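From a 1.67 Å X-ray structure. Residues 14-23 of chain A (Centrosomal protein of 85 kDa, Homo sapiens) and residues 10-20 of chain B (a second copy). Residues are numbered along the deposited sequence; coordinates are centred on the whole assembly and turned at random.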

# COMPACT_ATOMS: atom_id res chain seq x y z
N ILE A 14 33.36 -18.71 26.23
CA ILE A 14 32.52 -17.52 26.09
C ILE A 14 32.58 -16.99 24.66
O ILE A 14 31.56 -16.62 24.08
CB ILE A 14 32.94 -16.46 27.12
CG1 ILE A 14 32.50 -16.88 28.52
CG2 ILE A 14 32.36 -15.10 26.76
CD1 ILE A 14 33.07 -16.01 29.62
N VAL A 15 33.78 -16.95 24.07
CA VAL A 15 33.91 -16.54 22.68
C VAL A 15 33.04 -17.40 21.78
O VAL A 15 32.36 -16.90 20.87
CB VAL A 15 35.39 -16.58 22.25
CG1 VAL A 15 35.52 -16.48 20.74
CG2 VAL A 15 36.18 -15.48 22.94
N GLU A 16 33.05 -18.72 22.00
CA GLU A 16 32.27 -19.62 21.15
C GLU A 16 30.77 -19.43 21.37
O GLU A 16 29.99 -19.42 20.41
CB GLU A 16 32.68 -21.07 21.42
CG GLU A 16 34.11 -21.36 20.97
CD GLU A 16 34.61 -22.73 21.40
OE1 GLU A 16 33.84 -23.48 22.03
OE2 GLU A 16 35.78 -23.04 21.09
N LYS A 17 30.34 -19.28 22.63
CA LYS A 17 28.92 -19.10 22.89
C LYS A 17 28.43 -17.74 22.39
O LYS A 17 27.30 -17.64 21.90
CB LYS A 17 28.65 -19.27 24.39
CG LYS A 17 28.81 -20.71 24.84
CD LYS A 17 29.29 -20.84 26.27
CE LYS A 17 28.14 -20.75 27.26
NZ LYS A 17 28.63 -20.99 28.65
N GLN A 18 29.26 -16.71 22.49
CA GLN A 18 28.90 -15.42 21.90
C GLN A 18 28.87 -15.47 20.38
O GLN A 18 28.06 -14.78 19.75
CB GLN A 18 29.86 -14.33 22.38
CG GLN A 18 29.75 -14.06 23.88
CD GLN A 18 30.47 -12.81 24.33
OE1 GLN A 18 30.12 -12.22 25.35
NE2 GLN A 18 31.48 -12.39 23.57
N GLN A 19 29.73 -16.29 19.76
CA GLN A 19 29.68 -16.43 18.31
C GLN A 19 28.38 -17.10 17.87
O GLN A 19 27.79 -16.73 16.85
CB GLN A 19 30.89 -17.21 17.81
CG GLN A 19 31.09 -17.08 16.31
CD GLN A 19 31.38 -15.65 15.90
OE1 GLN A 19 32.01 -14.89 16.65
NE2 GLN A 19 30.91 -15.26 14.72
N GLN A 20 27.94 -18.11 18.63
CA GLN A 20 26.67 -18.76 18.34
C GLN A 20 25.52 -17.76 18.40
O GLN A 20 24.66 -17.72 17.51
CB GLN A 20 26.44 -19.91 19.33
CG GLN A 20 25.11 -20.63 19.19
CD GLN A 20 24.98 -21.81 20.15
OE1 GLN A 20 25.39 -21.73 21.31
NE2 GLN A 20 24.42 -22.91 19.66
N LYS A 21 25.49 -16.93 19.44
CA LYS A 21 24.43 -15.93 19.58
C LYS A 21 24.52 -14.87 18.49
O LYS A 21 23.50 -14.39 17.99
CB LYS A 21 24.48 -15.29 20.97
CG LYS A 21 24.15 -16.25 22.10
CD LYS A 21 24.32 -15.60 23.46
CE LYS A 21 24.00 -16.57 24.59
NZ LYS A 21 24.20 -15.96 25.93
N MET A 22 25.75 -14.50 18.11
CA MET A 22 25.92 -13.52 17.04
C MET A 22 25.44 -14.06 15.70
O MET A 22 24.78 -13.34 14.94
CB MET A 22 27.39 -13.11 16.96
CG MET A 22 27.66 -11.87 16.13
SD MET A 22 29.43 -11.56 16.07
CE MET A 22 29.91 -12.16 17.68
N ASP A 23 25.76 -15.32 15.40
CA ASP A 23 25.26 -15.93 14.17
C ASP A 23 23.74 -16.02 14.18
O ASP A 23 23.10 -15.81 13.14
CB ASP A 23 25.87 -17.32 13.99
CG ASP A 23 27.36 -17.28 13.73
OD1 ASP A 23 27.90 -16.18 13.51
OD2 ASP A 23 28.00 -18.36 13.74
N SER B 10 44.46 -10.91 25.15
CA SER B 10 44.06 -10.69 23.77
C SER B 10 42.68 -11.29 23.49
O SER B 10 41.91 -10.73 22.70
CB SER B 10 45.09 -11.29 22.81
OG SER B 10 46.35 -10.68 22.97
N LEU B 11 42.36 -12.41 24.13
CA LEU B 11 41.06 -13.03 23.91
C LEU B 11 39.94 -12.20 24.52
O LEU B 11 38.83 -12.17 23.98
CB LEU B 11 41.05 -14.45 24.48
CG LEU B 11 39.93 -15.37 23.97
CD1 LEU B 11 39.99 -15.50 22.46
CD2 LEU B 11 40.02 -16.73 24.64
N GLN B 12 40.21 -11.53 25.65
CA GLN B 12 39.20 -10.67 26.25
C GLN B 12 38.84 -9.52 25.31
O GLN B 12 37.68 -9.08 25.27
CB GLN B 12 39.69 -10.14 27.60
CG GLN B 12 38.77 -9.11 28.25
CD GLN B 12 37.42 -9.69 28.63
OE1 GLN B 12 37.30 -10.87 28.94
NE2 GLN B 12 36.39 -8.85 28.60
N LYS B 13 39.82 -9.01 24.56
CA LYS B 13 39.51 -7.98 23.56
C LYS B 13 38.53 -8.51 22.53
O LYS B 13 37.62 -7.79 22.09
CB LYS B 13 40.79 -7.49 22.89
CG LYS B 13 41.76 -6.80 23.83
CD LYS B 13 43.09 -6.56 23.15
CE LYS B 13 44.10 -5.96 24.12
NZ LYS B 13 45.46 -5.90 23.51
N ILE B 14 38.69 -9.77 22.12
CA ILE B 14 37.74 -10.38 21.19
C ILE B 14 36.37 -10.47 21.83
O ILE B 14 35.35 -10.18 21.19
CB ILE B 14 38.26 -11.75 20.73
CG1 ILE B 14 39.52 -11.59 19.88
CG2 ILE B 14 37.17 -12.50 19.96
CD1 ILE B 14 40.17 -12.90 19.51
N VAL B 15 36.31 -10.87 23.11
CA VAL B 15 35.03 -10.99 23.80
C VAL B 15 34.30 -9.66 23.80
O VAL B 15 33.08 -9.60 23.59
CB VAL B 15 35.24 -11.52 25.23
CG1 VAL B 15 33.99 -11.30 26.06
CG2 VAL B 15 35.62 -12.99 25.20
N GLU B 16 35.02 -8.57 24.05
CA GLU B 16 34.38 -7.26 24.11
C GLU B 16 33.94 -6.79 22.72
O GLU B 16 32.88 -6.18 22.59
CB GLU B 16 35.33 -6.26 24.77
CG GLU B 16 35.54 -6.54 26.25
CD GLU B 16 36.72 -5.80 26.85
OE1 GLU B 16 37.28 -4.91 26.17
OE2 GLU B 16 37.09 -6.11 28.01
N LYS B 17 34.73 -7.08 21.69
CA LYS B 17 34.31 -6.74 20.33
C LYS B 17 33.09 -7.55 19.91
O LYS B 17 32.20 -7.03 19.21
CB LYS B 17 35.46 -6.96 19.35
CG LYS B 17 36.62 -5.99 19.53
CD LYS B 17 37.73 -6.27 18.53
CE LYS B 17 38.90 -5.32 18.75
NZ LYS B 17 40.00 -5.55 17.77
N GLN B 18 33.01 -8.82 20.31
CA GLN B 18 31.82 -9.62 20.04
C GLN B 18 30.59 -8.99 20.68
O GLN B 18 29.52 -8.91 20.06
CB GLN B 18 31.99 -11.04 20.56
CG GLN B 18 32.86 -11.96 19.73
CD GLN B 18 32.93 -13.34 20.35
OE1 GLN B 18 33.06 -13.48 21.57
NE2 GLN B 18 32.79 -14.37 19.53
N GLN B 19 30.72 -8.56 21.94
CA GLN B 19 29.58 -7.98 22.64
C GLN B 19 29.12 -6.70 21.96
O GLN B 19 27.92 -6.45 21.83
CB GLN B 19 29.96 -7.72 24.10
CG GLN B 19 29.95 -8.98 24.95
CD GLN B 19 30.52 -8.77 26.34
OE1 GLN B 19 30.73 -7.64 26.78
NE2 GLN B 19 30.78 -9.87 27.05
N GLN B 20 30.07 -5.87 21.51
CA GLN B 20 29.69 -4.64 20.83
C GLN B 20 28.95 -4.94 19.53
O GLN B 20 27.93 -4.32 19.23
CB GLN B 20 30.92 -3.78 20.57
CG GLN B 20 30.61 -2.35 20.18
CD GLN B 20 31.84 -1.45 20.22
OE1 GLN B 20 32.93 -1.90 20.57
NE2 GLN B 20 31.66 -0.18 19.88

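The two helices run in nearly the same direction, their axes inclined by 19° and 9.8 Å apart at closest approach, and they pair in register: the CA atoms of Val15(A) and Val15(B) lie 5.8 Å apart, those of Gln18(A) and Gln18(B) 6.8 Å. This is coiled-coil packing, in which side chains of one helix fill hollows between side chains of the other, and together the stretches bury 409 Å².

The first bump is Val15(A). Its side chain enters a hollow walled by Leu11(B), Ile14(B), Val15(B) and Gln18(B). With chi1 in the t well, its CG2 reaches 3.4 Å from CG2 of Val15(B), 3.8 Å from CD1 of Leu11(B) and 4.3 Å from CG2 of Ile14(B). Valine is short and branched at CB, so it can fill this space where the backbones come close. Leu11(B) reaches the hollow from a CB that points sideways, the end of its side chain coming nearer. At the margin, CG2 of Ile14(A) packs more loosely, 4.2 Å from CG2 of Val15(B).

The second bump is polar. Gln18(B), whose 111 Å² of covered surface is the largest share of any residue here, sits among Val15(A), Gln18(A), Gln19(A) and Met22(A). Its CB points toward the partner helix, and the m, t conformation extends the chain so that the amide lies among polar partners. NE2 of Gln18(B) donates to the backbone O of Val15(A) at 2.9 Å and to OE1 of Gln19(A) at 3.0 Å, while its OE1 accepts from NE2 of Gln18(A) at 2.8 Å. The aliphatic part is packed as well: CE of Met22(A) lies 3.6 Å from CG of Gln18(B), a flexible thioether closing the hollow.

Gln18(A) also points toward its partner and adopts the same m, t conformation. Besides the bond to OE1 of Gln18(B), its NE2 donates to the backbone O of Val15(B) at 3.2 Å, and its OE1 accepts from NE2 of Gln19(B) at 3.0 Å. Gln18(A) and Gln18(B) thus reach the carbonyls of Val15(B) and Val15(A), respectively, and each carbonyl also accepts a helical hydrogen bond: O of Val15(A) from N of Gln19(A) at 2.9 Å, O of Val15(B) from N of Gln19(B) at 3.1 Å. Glutamine suits this layer because one amide group both donates and accepts, leaving the buried polar atoms of Gln18(B) paired.

The flanking glutamines differ: Gln19(A) is t, p and Gln19(B) is m, t, yet both bring their ends back to the interface.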